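Local coordinates for DNA polymerase (PDB 2PY5), which replicates the phage genome as a protein-primed, processive, strand-displacing B-family DNA polymerase that also proofreads with a 3'-5' exonuclease, at residues Met246-Asn251 against Asp458-Thr463; Trp232-Phe237 against Asp450-Cys455; Gln502-Lys507 against Lys525-Cys530. The protein carries 2 engineered substitutions. All coordinates share one frame; numbering follows the deposited sequence.

Interaction 1 of 3, residues Met246-Asn251 against Asp458-Thr463; sequences MVFDVN and DSIHLT
OD1 of Asp-458 is gripped by two waters, which tie it to Val-250 and Asp-249 of the facing strand. The first donates to that OD1 over 2.8 Å and also to Val-250 O. The second bridges Asp-458 OD1 to OD2 of Asp-249, in one of the two conformers that Asp-249 adopts. In that conformer the carboxylates cross with their planes 67° apart, and Asp-249 OD1 lies 3.2 Å from Asp-458 OD2, two acceptors with no bond between them; Asp-458 CG stands between its backbone N and carbonyl carbon (chi1 55°). The backbone pairing brings the two residues together: Val-250 N donates to Asp-458 O over 2.8 Å, ending an antiparallel ladder in which Phe-248 pairs with Ile-460 and Met-246 with Leu-462.

On the face of Asp-249 and Ser-459, Val-247 lays CG2 over the centre of the His-461 ring, a CH-pi contact 3.8 Å from the centroid, while ND1 of that ring bonds to Tyr-494 OH. On the opposite face, Phe-248 CB meets Ile-460 CG1 at 3.9 Å, and Ile-460 also packs on helix 427-447. Buried apolar groups thus back an end that carries the carboxylates of Asp-249 and Asp-458 and the main chain of Val-250, residues of the catalytic magnesium site, at the C-terminal end of strand 241-250 and in the turn just before strand 459-463: the palm active site of B-family DNA polymerases.

Interaction 2 of 3, residues Trp232-Phe237 against Asp450-Cys455; sequences WLNDRF and DRIIYC. With EDO (1,2-ethanediol), chain K.
Asn-234 reaches Ile-452 through its amide: CG stands anti to the backbone N (chi1 -171°), and ND2 donates to Ile-452 O over 2.9 Å, with the carbonyl oxygen close to the amide plane and the N-H...O angle at 163°. The same ND2 gives a second bond, 3.0 Å to O1 of an ethanediol probably left from the crystallisation liquor, so both amide protons have acceptors. One residue along, Ile-453 O takes the backbone N of Asn-234. Phe-237 then turns its ring to Ile-453, whose CG1 stands over the ring centre in a CH-pi contact 4.1 Å from the centroid, while CG2 touches Phe-237 CB. At the other end Trp-232 presents a ring edge, CZ3 lying 4.0 Å from Ile-452 CG1. Trp-232 and Cys-455 exchange backbone bonds as an antiparallel pair, and Tyr-454 and Cys-455 open the YCDTD motif of the polymerase.

Asn-234 and Phe-237 are set by a turn after the short strand. Asn-234 OD1 accepts from Arg-236 N, an Asx turn, and Asn-234 O accepts from Phe-237 N over 2.9 Å, bringing Phe-237 back over the strand. The opposing strand is shaped too: Ile-453 and Tyr-454 both face His-461, a classic beta bulge.

Farther out, Arg-236 CG lies over the opposite face of the Phe-237 ring, toward its rim. Arg-236 NE donates to the ethanediol O1 over 2.8 Å, and NH2 to a water that in turn donates to Ile-452 O. Ile-452 and Cys-455 also pack on helix 427-447, and Tyr-454 OH is bonded to the backbone N of Lys-498.

Interaction 3 of 3, residues Gln502-Lys507 against Lys525-Cys530; sequences QDIYMK and KFSVKC. With EDO (1,2-ethanediol), chain Y.
Lys-525 gives up far more surface than any other residue here, and it does so by passing Met-506 and then Ile-504. CG stands anti to the backbone N (chi1 174°), and the chain bends farther out, at chi3, on the face that also holds Gln-502, Ile-504 and Ser-527. Lys-525 CB is pressed against Met-506 CG at 3.5 Å, tighter than an ordinary carbon contact, with Met-506 SD near the same CB as the two side chains cross at a slant. Farther out, Lys-525 CE lies 3.9 Å from CD1 of Ile-504. The ammonium then meets both hydroxyls of an ethanediol, probably from the crystallisation liquor, with Lys-525 NZ 2.7 Å from the ethanediol O1; Glu-515 holds the same molecule.

Ile-504 is gripped from the backbone as well as at its tip. Its N donates to Lys-525 O, its O accepts from Lys-525 N, and its CD1 fits against Ser-527 CB at 3.9 Å.

Gln-502 forms the next hydrogen-bonded pair, its O taking Ser-527 N over 2.8 Å in a nearly straight bond of 175°. Beyond the backbone, a water donates to Gln-502 OE1 and sits 2.6 Å from Ser-527 OG, with a weak link to Lys-529 NZ, while Gln-502 NE2 bonds to Tyr-494 OH. Between these pairs, on the other face, Asp-503 OD1 approaches the Phe-526 ring at its edge, 3.4 Å from CD1, and OD2 makes a salt bridge to Arg-491.

The strand segments run at 142° to each other, and Lys-529 on the second stabilises the primer terminus at the polymerisation active site: a strongly twisted antiparallel pair of the sheet that carries the palm's catalytic residues.

All three contacts belong to one antiparallel sheet, but they sit at different depths in it. Interactions 1 and 2 are largely buried and share a junction: the strands 452-456 and 459-463 are neighbours, bonded through Ile-453 N and His-461 O, with Arg-451 NE on Thr-463 O just beyond. Interaction 1 combines a magnesium-binding end with an apolar face; interaction 2 relies on a polar turn and aromatic packing, with Arg-236 at the surface. Interaction 3, farther along the sheet and only partly buried, adds to its backbone ladder a long lysine chain, a water and an ethanediol. It touches interaction 1 through Gln-502, beside His-461 and Val-247, whereas interactions 2 and 3 do not meet.

Interaction 1 of 3, residues Met246-Asn251 against Asp458-Thr463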
loop_
_atom_site.group_PDB
_atom_site.type_symbol
_atom_site.label_atom_id
_atom_site.label_comp_id
_atom_site.label_asym_id
_atom_site.label_seq_id
_atom_site.Cartn_x
_atom_site.Cartn_y
_atom_site.Cartn_z
ATOM N N MET F 246 -15.736 -21.633 -1.281
ATOM C CA MET F 246 -14.337 -21.793 -0.919
ATOM C C MET F 246 -13.508 -20.696 -1.554
ATOM O O MET F 246 -13.915 -20.094 -2.547
ATOM C CB MET F 246 -13.839 -23.196 -1.345
ATOM C CG MET F 246 -13.814 -23.423 -2.848
ATOM S SD MET F 246 -13.667 -25.160 -3.349
ATOM C CE MET F 246 -12.453 -25.779 -2.182
ATOM N N VAL F 247 -12.338 -20.461 -0.962
ATOM C CA VAL F 247 -11.426 -19.406 -1.411
ATOM C C VAL F 247 -10.066 -20.007 -1.709
ATOM O O VAL F 247 -9.542 -20.764 -0.924
ATOM C CB VAL F 247 -11.269 -18.347 -0.313
ATOM C CG1 VAL F 247 -10.273 -17.267 -0.710
ATOM C CG2 VAL F 247 -12.645 -17.728 0.010
ATOM N N PHE F 248 -9.510 -19.625 -2.858
ATOM C CA PHE F 248 -8.145 -19.955 -3.236
ATOM C C PHE F 248 -7.351 -18.667 -3.336
ATOM O O PHE F 248 -7.865 -17.671 -3.835
ATOM C CB PHE F 248 -8.128 -20.650 -4.582
ATOM C CG PHE F 248 -8.797 -21.993 -4.582
ATOM C CD1 PHE F 248 -10.147 -22.114 -4.889
ATOM C CD2 PHE F 248 -8.075 -23.146 -4.294
ATOM C CE1 PHE F 248 -10.759 -23.353 -4.901
ATOM C CE2 PHE F 248 -8.683 -24.382 -4.319
ATOM C CZ PHE F 248 -10.043 -24.474 -4.613
ATOM N N ASP F 249 -6.088 -18.718 -2.888
ATOM C CA ASP F 249 -5.216 -17.559 -2.882
ATOM C C ASP F 249 -3.855 -17.974 -3.440
ATOM O O ASP F 249 -3.276 -18.940 -2.966
ATOM C CB ASP F 249 -5.096 -17.056 -1.443
ATOM C CG ASP F 249 -4.443 -15.705 -1.329
ATOM O OD1 ASP F 249 -4.042 -15.119 -2.353
ATOM O OD2 ASP F 249 -4.346 -15.212 -0.183
ATOM N N VAL F 250 -3.351 -17.234 -4.430
ATOM C CA VAL F 250 -2.023 -17.554 -4.968
ATOM C C VAL F 250 -0.979 -17.364 -3.857
ATOM O O VAL F 250 -1.039 -16.402 -3.098
ATOM C CB VAL F 250 -1.673 -16.674 -6.172
ATOM C CG1 VAL F 250 -0.263 -17.019 -6.699
ATOM C CG2 VAL F 250 -2.725 -16.816 -7.267
ATOM N N ASN F 251 -0.023 -18.287 -3.788
ATOM C CA ASN F 251 1.117 -18.149 -2.890
ATOM C C ASN F 251 2.087 -17.125 -3.464
ATOM O O ASN F 251 2.772 -17.401 -4.465
ATOM C CB ASN F 251 1.804 -19.502 -2.689
ATOM C CG ASN F 251 0.892 -20.534 -2.049
ATOM O OD1 ASN F 251 0.230 -20.249 -1.039
ATOM N ND2 ASN F 251 0.854 -21.729 -2.618
ATOM N N ASP F 458 -5.252 -11.617 -5.966
ATOM C CA ASP F 458 -4.578 -12.922 -5.900
ATOM C C ASP F 458 -5.527 -14.001 -5.418
ATOM O O ASP F 458 -5.092 -15.092 -5.110
ATOM C CB ASP F 458 -3.345 -12.865 -4.953
ATOM C CG ASP F 458 -3.671 -12.375 -3.564
ATOM O OD1 ASP F 458 -2.722 -12.140 -2.765
ATOM O OD2 ASP F 458 -4.868 -12.187 -3.262
ATOM N N SER F 459 -6.831 -13.722 -5.386
ATOM C CA SER F 459 -7.750 -14.655 -4.765
ATOM C C SER F 459 -8.977 -14.844 -5.616
ATOM O O SER F 459 -9.454 -13.916 -6.251
ATOM C CB SER F 459 -8.160 -14.176 -3.386
ATOM O OG SER F 459 -7.028 -14.009 -2.550
ATOM N N ILE F 460 -9.455 -16.079 -5.650
ATOM C CA ILE F 460 -10.731 -16.387 -6.302
ATOM C C ILE F 460 -11.646 -17.107 -5.308
ATOM O O ILE F 460 -11.222 -17.962 -4.543
ATOM C CB ILE F 460 -10.582 -17.219 -7.598
ATOM C CG1 ILE F 460 -9.936 -18.587 -7.344
ATOM C CG2 ILE F 460 -9.776 -16.407 -8.630
ATOM C CD1 ILE F 460 -9.834 -19.442 -8.616
ATOM N N HIS F 461 -12.913 -16.725 -5.328
ATOM C CA HIS F 461 -13.923 -17.267 -4.426
ATOM C C HIS F 461 -14.936 -18.004 -5.284
ATOM O O HIS F 461 -15.468 -17.416 -6.236
ATOM C CB HIS F 461 -14.652 -16.137 -3.698
ATOM C CG HIS F 461 -13.778 -15.276 -2.831
ATOM N ND1 HIS F 461 -14.248 -14.689 -1.675
ATOM C CD2 HIS F 461 -12.490 -14.878 -2.958
ATOM C CE1 HIS F 461 -13.285 -13.975 -1.125
ATOM N NE2 HIS F 461 -12.204 -14.071 -1.880
ATOM N N LEU F 462 -15.221 -19.261 -4.932
ATOM C CA LEU F 462 -16.109 -20.138 -5.706
ATOM C C LEU F 462 -17.269 -20.625 -4.846
ATOM O O LEU F 462 -17.121 -20.823 -3.643
ATOM C CB LEU F 462 -15.351 -21.386 -6.176
ATOM C CG LEU F 462 -14.055 -21.232 -6.977
ATOM C CD1 LEU F 462 -13.574 -22.615 -7.423
ATOM C CD2 LEU F 462 -14.237 -20.308 -8.155
ATOM N N THR F 463 -18.405 -20.893 -5.488
ATOM C CA THR F 463 -19.451 -21.685 -4.846
ATOM C C THR F 463 -18.986 -23.148 -4.721
ATOM O O THR F 463 -18.103 -23.601 -5.455
ATOM C CB THR F 463 -20.769 -21.643 -5.633
ATOM O OG1 THR F 463 -20.554 -22.150 -6.954
ATOM C CG2 THR F 463 -21.326 -20.220 -5.717
HETATM O O HOH W 1 -3.106 -13.002 -0.211
HETATM O O HOH W 2 -0.488 -13.759 -3.059
#

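Interaction 2 of 3, residues Trp232-Phe237 against Asp450-Cys455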
loop_
_atom_site.group_PDB
_atom_site.type_symbol
_atom_site.label_atom_id
_atom_site.label_comp_id
_atom_site.label_asym_id
_atom_site.label_seq_id
_atom_site.Cartn_x
_atom_site.Cartn_y
_atom_site.Cartn_z
ATOM N N TRP F 232 -13.190 -8.032 -8.892
ATOM C CA TRP F 232 -14.435 -8.179 -9.633
ATOM C C TRP F 232 -15.415 -9.068 -8.901
ATOM O O TRP F 232 -15.062 -10.156 -8.455
ATOM C CB TRP F 232 -14.145 -8.783 -11.009
ATOM C CG TRP F 232 -15.342 -9.155 -11.827
ATOM C CD1 TRP F 232 -16.183 -8.309 -12.486
ATOM C CD2 TRP F 232 -15.838 -10.471 -12.067
ATOM N NE1 TRP F 232 -17.151 -9.011 -13.134
ATOM C CE2 TRP F 232 -16.973 -10.346 -12.886
ATOM C CE3 TRP F 232 -15.439 -11.746 -11.663
ATOM C CZ2 TRP F 232 -17.693 -11.441 -13.331
ATOM C CZ3 TRP F 232 -16.171 -12.839 -12.099
ATOM C CH2 TRP F 232 -17.288 -12.680 -12.915
ATOM N N LEU F 233 -16.660 -8.588 -8.799
ATOM C CA LEU F 233 -17.785 -9.365 -8.269
ATOM C C LEU F 233 -18.743 -9.719 -9.396
ATOM O O LEU F 233 -19.237 -8.833 -10.117
ATOM C CB LEU F 233 -18.525 -8.553 -7.211
ATOM C CG LEU F 233 -19.758 -9.195 -6.583
ATOM C CD1 LEU F 233 -19.465 -10.532 -5.947
ATOM C CD2 LEU F 233 -20.400 -8.236 -5.569
ATOM N N ASN F 234 -18.998 -11.012 -9.534
ATOM C CA ASN F 234 -19.943 -11.545 -10.493
ATOM C C ASN F 234 -21.327 -11.029 -10.168
ATOM O O ASN F 234 -21.834 -11.298 -9.089
ATOM C CB ASN F 234 -19.895 -13.072 -10.428
ATOM C CG ASN F 234 -20.671 -13.746 -11.525
ATOM O OD1 ASN F 234 -21.524 -13.133 -12.189
ATOM N ND2 ASN F 234 -20.418 -15.044 -11.699
ATOM N N ASP F 235 -21.936 -10.291 -11.108
ATOM C CA ASP F 235 -23.301 -9.775 -10.915
ATOM C C ASP F 235 -24.326 -10.840 -10.487
ATOM O O ASP F 235 -25.295 -10.535 -9.780
ATOM C CB ASP F 235 -23.787 -9.096 -12.200
ATOM C CG ASP F 235 -23.274 -7.675 -12.357
ATOM O OD1 ASP F 235 -22.811 -7.057 -11.364
ATOM O OD2 ASP F 235 -23.354 -7.163 -13.498
ATOM N N ARG F 236 -24.127 -12.085 -10.924
ATOM C CA ARG F 236 -24.971 -13.211 -10.535
ATOM C C ARG F 236 -25.149 -13.331 -9.025
ATOM O O ARG F 236 -26.200 -13.775 -8.557
ATOM C CB ARG F 236 -24.384 -14.521 -11.081
ATOM C CG ARG F 236 -25.207 -15.734 -10.766
ATOM C CD ARG F 236 -25.050 -16.810 -11.802
ATOM N NE ARG F 236 -23.893 -17.664 -11.558
ATOM C CZ ARG F 236 -23.890 -18.747 -10.779
ATOM N NH1 ARG F 236 -24.966 -19.111 -10.095
ATOM N NH2 ARG F 236 -22.776 -19.460 -10.653
ATOM N N PHE F 237 -24.111 -12.933 -8.278
ATOM C CA PHE F 237 -24.065 -13.071 -6.815
ATOM C C PHE F 237 -24.183 -11.762 -6.032
ATOM O O PHE F 237 -24.183 -11.773 -4.792
ATOM C CB PHE F 237 -22.763 -13.791 -6.429
ATOM C CG PHE F 237 -22.719 -15.190 -6.912
ATOM C CD1 PHE F 237 -21.972 -15.537 -8.024
ATOM C CD2 PHE F 237 -23.465 -16.169 -6.285
ATOM C CE1 PHE F 237 -21.935 -16.833 -8.474
ATOM C CE2 PHE F 237 -23.441 -17.470 -6.747
ATOM C CZ PHE F 237 -22.670 -17.796 -7.845
ATOM N N ASP F 450 -18.250 -21.444 -14.100
ATOM C CA ASP F 450 -19.543 -21.938 -13.601
ATOM C C ASP F 450 -19.751 -21.767 -12.089
ATOM O O ASP F 450 -20.876 -21.867 -11.606
ATOM C CB ASP F 450 -19.781 -23.403 -14.017
ATOM C CG ASP F 450 -18.685 -24.370 -13.534
ATOM O OD1 ASP F 450 -18.812 -25.582 -13.824
ATOM O OD2 ASP F 450 -17.705 -23.959 -12.897
ATOM N N ARG F 451 -18.656 -21.510 -11.368
ATOM C CA ARG F 451 -18.677 -21.409 -9.905
ATOM C C ARG F 451 -18.118 -20.085 -9.385
ATOM O O ARG F 451 -18.144 -19.848 -8.196
ATOM C CB ARG F 451 -17.884 -22.577 -9.313
ATOM C CG ARG F 451 -18.538 -23.940 -9.559
ATOM C CD ARG F 451 -17.608 -25.075 -9.142
ATOM N NE ARG F 451 -17.262 -25.007 -7.720
ATOM C CZ ARG F 451 -16.433 -25.842 -7.097
ATOM N NH1 ARG F 451 -15.841 -26.825 -7.769
ATOM N NH2 ARG F 451 -16.189 -25.686 -5.802
ATOM N N ILE F 452 -17.622 -19.225 -10.272
ATOM C CA ILE F 452 -16.921 -18.019 -9.834
ATOM C C ILE F 452 -17.867 -16.979 -9.233
ATOM O O ILE F 452 -18.856 -16.576 -9.855
ATOM C CB ILE F 452 -16.066 -17.391 -10.963
ATOM C CG1 ILE F 452 -15.137 -16.313 -10.411
ATOM C CG2 ILE F 452 -16.962 -16.811 -12.101
ATOM C CD1 ILE F 452 -14.041 -16.830 -9.468
ATOM N N ILE F 453 -17.543 -16.566 -8.007
ATOM C CA ILE F 453 -18.267 -15.510 -7.311
ATOM C C ILE F 453 -17.540 -14.172 -7.421
ATOM O O ILE F 453 -18.145 -13.149 -7.771
ATOM C CB ILE F 453 -18.416 -15.819 -5.793
ATOM C CG1 ILE F 453 -19.129 -17.144 -5.547
ATOM C CG2 ILE F 453 -19.187 -14.678 -5.079
ATOM C CD1 ILE F 453 -18.954 -17.665 -4.081
ATOM N N TYR F 454 -16.238 -14.189 -7.119
ATOM C CA TYR F 454 -15.506 -12.967 -6.792
ATOM C C TYR F 454 -14.019 -13.184 -6.963
ATOM O O TYR F 454 -13.524 -14.252 -6.636
ATOM C CB TYR F 454 -15.811 -12.618 -5.327
ATOM C CG TYR F 454 -15.113 -11.413 -4.752
ATOM C CD1 TYR F 454 -15.454 -10.137 -5.144
ATOM C CD2 TYR F 454 -14.084 -11.549 -3.825
ATOM C CE1 TYR F 454 -14.811 -9.019 -4.625
ATOM C CE2 TYR F 454 -13.459 -10.437 -3.280
ATOM C CZ TYR F 454 -13.811 -9.183 -3.680
ATOM O OH TYR F 454 -13.176 -8.062 -3.166
ATOM N N CYS F 455 -13.330 -12.174 -7.479
ATOM C CA CYS F 455 -11.870 -12.152 -7.528
ATOM C C CYS F 455 -11.365 -10.905 -6.836
ATOM O O CYS F 455 -11.948 -9.834 -6.993
ATOM C CB CYS F 455 -11.390 -12.069 -8.976
ATOM S SG CYS F 455 -11.909 -13.435 -10.031
HETATM C C1 EDO K . -21.575 -17.259 -14.405
HETATM O O1 EDO K . -22.348 -16.406 -13.565
HETATM C C2 EDO K . -22.018 -18.716 -14.285
HETATM O O2 EDO K . -23.169 -18.985 -15.101
HETATM O O HOH W 3 -20.415 -18.225 -11.604
#

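Interaction 3 of 3, residues Gln502-Lys507 against Lys525-Cys530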
loop_
_atom_site.group_PDB
_atom_site.type_symbol
_atom_site.label_atom_id
_atom_site.label_comp_id
_atom_site.label_asym_id
_atom_site.label_seq_id
_atom_site.Cartn_x
_atom_site.Cartn_y
_atom_site.Cartn_z
ATOM N N GLN F 502 -18.269 -13.568 5.360
ATOM C CA GLN F 502 -18.311 -15.032 5.311
ATOM C C GLN F 502 -18.383 -15.619 6.700
ATOM O O GLN F 502 -17.808 -15.070 7.642
ATOM C CB GLN F 502 -17.048 -15.582 4.647
ATOM C CG GLN F 502 -16.827 -15.114 3.209
ATOM C CD GLN F 502 -15.467 -15.479 2.680
ATOM O OE1 GLN F 502 -14.510 -15.636 3.443
ATOM N NE2 GLN F 502 -15.357 -15.574 1.354
ATOM N N ASP F 503 -19.101 -16.743 6.821
ATOM C CA ASP F 503 -19.077 -17.617 8.009
ATOM C C ASP F 503 -18.136 -18.768 7.633
ATOM O O ASP F 503 -18.507 -19.666 6.872
ATOM C CB ASP F 503 -20.458 -18.195 8.326
ATOM C CG ASP F 503 -21.296 -17.317 9.262
ATOM O OD1 ASP F 503 -20.787 -16.324 9.808
ATOM O OD2 ASP F 503 -22.471 -17.679 9.478
ATOM N N ILE F 504 -16.908 -18.711 8.129
ATOM C CA ILE F 504 -15.839 -19.626 7.685
ATOM C C ILE F 504 -15.715 -20.822 8.634
ATOM O O ILE F 504 -15.674 -20.659 9.840
ATOM C CB ILE F 504 -14.488 -18.880 7.594
ATOM C CG1 ILE F 504 -14.568 -17.771 6.538
ATOM C CG2 ILE F 504 -13.347 -19.850 7.299
ATOM C CD1 ILE F 504 -13.307 -16.876 6.458
ATOM N N TYR F 505 -15.637 -22.029 8.066
ATOM C CA TYR F 505 -15.410 -23.245 8.821
ATOM C C TYR F 505 -14.034 -23.236 9.480
ATOM O O TYR F 505 -13.033 -23.005 8.809
ATOM C CB TYR F 505 -15.502 -24.451 7.896
ATOM C CG TYR F 505 -16.893 -24.838 7.440
ATOM C CD1 TYR F 505 -17.229 -24.809 6.091
ATOM C CD2 TYR F 505 -17.840 -25.307 8.343
ATOM C CE1 TYR F 505 -18.488 -25.198 5.654
ATOM C CE2 TYR F 505 -19.101 -25.700 7.923
ATOM C CZ TYR F 505 -19.418 -25.643 6.576
ATOM O OH TYR F 505 -20.669 -26.048 6.159
ATOM N N MET F 506 -14.018 -23.449 10.795
ATOM C CA MET F 506 -12.791 -23.484 11.582
ATOM C C MET F 506 -12.768 -24.743 12.435
ATOM O O MET F 506 -13.809 -25.303 12.771
ATOM C CB MET F 506 -12.697 -22.271 12.508
ATOM C CG MET F 506 -12.795 -20.933 11.819
ATOM S SD MET F 506 -11.413 -20.532 10.738
ATOM C CE MET F 506 -10.135 -20.074 11.921
ATOM N N LYS F 507 -11.568 -25.169 12.810
ATOM C CA LYS F 507 -11.403 -26.313 13.678
ATOM C C LYS F 507 -10.357 -26.012 14.746
ATOM O O LYS F 507 -9.395 -25.282 14.491
ATOM C CB LYS F 507 -11.013 -27.555 12.878
ATOM C CG LYS F 507 -9.758 -27.435 12.056
ATOM C CD LYS F 507 -9.399 -28.782 11.479
ATOM C CE LYS F 507 -8.391 -28.666 10.388
ATOM N NZ LYS F 507 -7.946 -30.003 9.922
ATOM N N LYS F 525 -15.871 -18.917 12.097
ATOM C CA LYS F 525 -15.260 -17.589 12.185
ATOM C C LYS F 525 -16.080 -16.655 11.317
ATOM O O LYS F 525 -16.182 -16.863 10.107
ATOM C CB LYS F 525 -13.819 -17.591 11.676
ATOM C CG LYS F 525 -13.182 -16.196 11.623
ATOM C CD LYS F 525 -11.694 -16.254 11.316
ATOM C CE LYS F 525 -11.416 -16.591 9.878
ATOM N NZ LYS F 525 -10.070 -16.063 9.460
ATOM N N PHE F 526 -16.671 -15.633 11.938
ATOM C CA PHE F 526 -17.405 -14.615 11.185
ATOM C C PHE F 526 -16.432 -13.552 10.712
ATOM O O PHE F 526 -15.850 -12.840 11.535
ATOM C CB PHE F 526 -18.517 -14.002 12.048
ATOM C CG PHE F 526 -19.245 -12.875 11.377
ATOM C CD1 PHE F 526 -19.961 -13.095 10.213
ATOM C CD2 PHE F 526 -19.222 -11.593 11.910
ATOM C CE1 PHE F 526 -20.641 -12.055 9.585
ATOM C CE2 PHE F 526 -19.896 -10.557 11.283
ATOM C CZ PHE F 526 -20.600 -10.791 10.123
ATOM N N SER F 527 -16.270 -13.445 9.393
ATOM C CA SER F 527 -15.288 -12.567 8.767
ATOM C C SER F 527 -15.956 -11.447 7.967
ATOM O O SER F 527 -16.823 -11.695 7.138
ATOM C CB SER F 527 -14.369 -13.384 7.850
ATOM O OG SER F 527 -13.419 -12.569 7.184
ATOM N N VAL F 528 -15.501 -10.216 8.198
ATOM C CA VAL F 528 -16.041 -9.039 7.532
ATOM C C VAL F 528 -14.952 -8.312 6.723
ATOM O O VAL F 528 -13.892 -7.981 7.274
ATOM C CB VAL F 528 -16.604 -8.061 8.568
ATOM C CG1 VAL F 528 -17.308 -6.886 7.862
ATOM C CG2 VAL F 528 -17.567 -8.767 9.528
ATOM N N LYS F 529 -15.228 -8.068 5.441
ATOM C CA LYS F 529 -14.344 -7.304 4.541
ATOM C C LYS F 529 -15.150 -6.204 3.869
ATOM O O LYS F 529 -16.173 -6.458 3.218
ATOM C CB LYS F 529 -13.741 -8.216 3.476
ATOM C CG LYS F 529 -12.904 -9.319 4.039
ATOM C CD LYS F 529 -11.618 -8.794 4.657
ATOM C CE LYS F 529 -10.908 -9.889 5.402
ATOM N NZ LYS F 529 -10.523 -10.990 4.489
ATOM N N CYS F 530 -14.730 -4.964 4.060
ATOM C CA CYS F 530 -15.400 -3.822 3.434
ATOM C C CYS F 530 -14.377 -2.717 3.388
ATOM O O CYS F 530 -13.914 -2.259 4.434
ATOM C CB CYS F 530 -16.653 -3.369 4.201
ATOM S SG CYS F 530 -17.609 -1.961 3.419
HETATM C C1 EDO Y . -9.089 -17.345 6.203
HETATM O O1 EDO Y . -9.863 -17.766 7.333
HETATM C C2 EDO Y . -9.598 -16.004 5.682
HETATM O O2 EDO Y . -9.639 -15.013 6.723
HETATM O O HOH W 4 -12.834 -13.421 4.851
#